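Local coordinates for cleavage and polyadenylation specificity factor 100 KD subunit (Methanosarcina mazei, PDB 2XR1), which probably ends archaeal transcription by cutting nascent RNA as a dimeric, zinc-dependent metallo-beta-lactamase/beta-CASP nuclease, at residues His607-Glu610 and Lys611-Val614. Numbering follows the deposited sequence.
Sequences HGDE and KACV. With ZN (zinc ion), chain F.
The backbone N of H607 lies 4.1 Å from C613 SG, where the loop leaving strand 602-606 passes the first turn of helix 610-624. The CA–CB bond of H607 leads away from the helix, and NE2 of its ring binds zinc at 2.2 Å; D249, H250 and D355 complete the site. D355 also binds the second zinc, so this is one half of the two-zinc centre required for nuclease activity, with H607 supplied by the C-terminal part of the metallo-beta-lactamase domain. ND1, the other ring nitrogen, is hydrogen-bonded to OG1 of T382, which helps fix the ring's rotation. G608 follows in extended conformation with its N 3.6 Å from C613 SG and its CA 4.2 Å from A612 CB. D609 is the N-cap. Its chi1 of 62° tucks the carboxylate between the two backbone branches, bringing OD1 to A612 N, from which it accepts at 3.0 Å (N-H...O 146°); OD1 also lies 3.3 Å from A612 CB. The carbonyl O of D609 takes C613 N at 3.2 Å, the first i to i+4 bond, with only a weak, bent bond from A612 N. E610 begins the helix; its O accepts a nearly straight bond from V614 N (171°). The D609 carboxylate thus satisfies an amide of the first turn and probably interacts favourably with the helix dipole, tying the zinc-ligand loop to the start of the helix that follows.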
loop_
_atom_site.group_PDB
_atom_site.type_symbol
_atom_site.label_atom_id
_atom_site.label_comp_id
_atom_site.label_asym_id
_atom_site.label_seq_id
_atom_site.Cartn_x
_atom_site.Cartn_y
_atom_site.Cartn_z
ATOM N N HIS B 607 -17.359 -5.455 -2.383
ATOM C CA HIS B 607 -18.314 -6.535 -2.065
ATOM C C HIS B 607 -19.419 -6.627 -3.119
ATOM O O HIS B 607 -20.591 -6.455 -2.838
ATOM C CB HIS B 607 -18.873 -6.316 -0.694
ATOM C CG HIS B 607 -19.522 -7.508 -0.094
ATOM N ND1 HIS B 607 -20.763 -7.941 -0.482
ATOM C CD2 HIS B 607 -19.157 -8.294 0.947
ATOM C CE1 HIS B 607 -21.118 -8.974 0.264
ATOM N NE2 HIS B 607 -20.163 -9.205 1.143
ATOM N N GLY B 608 -18.996 -6.896 -4.346
ATOM C CA GLY B 608 -19.897 -7.203 -5.437
ATOM C C GLY B 608 -19.072 -7.828 -6.529
ATOM O O GLY B 608 -17.852 -7.766 -6.478
ATOM N N ASP B 609 -19.694 -8.455 -7.518
ATOM C CA ASP B 609 -18.904 -8.888 -8.646
ATOM C C ASP B 609 -18.444 -7.637 -9.400
ATOM O O ASP B 609 -18.973 -6.557 -9.172
ATOM C CB ASP B 609 -19.647 -9.901 -9.501
ATOM C CG ASP B 609 -20.934 -9.353 -10.134
ATOM O OD1 ASP B 609 -20.969 -8.180 -10.623
ATOM O OD2 ASP B 609 -21.916 -10.153 -10.192
ATOM N N GLU B 610 -17.429 -7.766 -10.244
ATOM C CA GLU B 610 -16.797 -6.599 -10.858
ATOM C C GLU B 610 -17.784 -5.597 -11.423
ATOM O O GLU B 610 -17.757 -4.436 -11.038
ATOM C CB GLU B 610 -15.826 -7.002 -11.965
ATOM C CG GLU B 610 -14.977 -5.836 -12.432
ATOM C CD GLU B 610 -13.928 -6.239 -13.431
ATOM O OE1 GLU B 610 -14.062 -7.344 -14.051
ATOM O OE2 GLU B 610 -12.985 -5.424 -13.597
ATOM N N LYS B 611 -18.643 -6.036 -12.331
ATOM C CA LYS B 611 -19.629 -5.143 -12.939
ATOM C C LYS B 611 -20.508 -4.486 -11.866
ATOM O O LYS B 611 -20.876 -3.349 -11.971
ATOM C CB LYS B 611 -20.497 -5.904 -13.948
ATOM C CG LYS B 611 -21.233 -5.009 -14.928
ATOM C CD LYS B 611 -22.445 -5.707 -15.611
ATOM C CE LYS B 611 -23.031 -4.831 -16.759
ATOM N NZ LYS B 611 -22.589 -3.345 -16.772
ATOM N N ALA B 612 -20.822 -5.193 -10.801
ATOM C CA ALA B 612 -21.680 -4.616 -9.774
ATOM C C ALA B 612 -21.001 -3.392 -9.165
ATOM O O ALA B 612 -21.641 -2.368 -9.019
ATOM C CB ALA B 612 -22.080 -5.694 -8.680
ATOM N N CYS B 613 -19.725 -3.509 -8.797
ATOM C CA CYS B 613 -19.037 -2.416 -8.082
ATOM C C CYS B 613 -18.880 -1.222 -8.975
ATOM O O CYS B 613 -19.112 -0.121 -8.574
ATOM C CB CYS B 613 -17.662 -2.855 -7.575
ATOM S SG CYS B 613 -17.712 -4.185 -6.261
ATOM N N VAL B 614 -18.490 -1.466 -10.209
ATOM C CA VAL B 614 -18.246 -0.399 -11.171
ATOM C C VAL B 614 -19.550 0.301 -11.599
ATOM O O VAL B 614 -19.587 1.527 -11.762
ATOM C CB VAL B 614 -17.433 -0.981 -12.402
ATOM C CG1 VAL B 614 -17.331 0.006 -13.554
ATOM C CG2 VAL B 614 -16.024 -1.469 -11.913
HETATM ZN ZN ZN F . -20.560 -10.348 2.940
#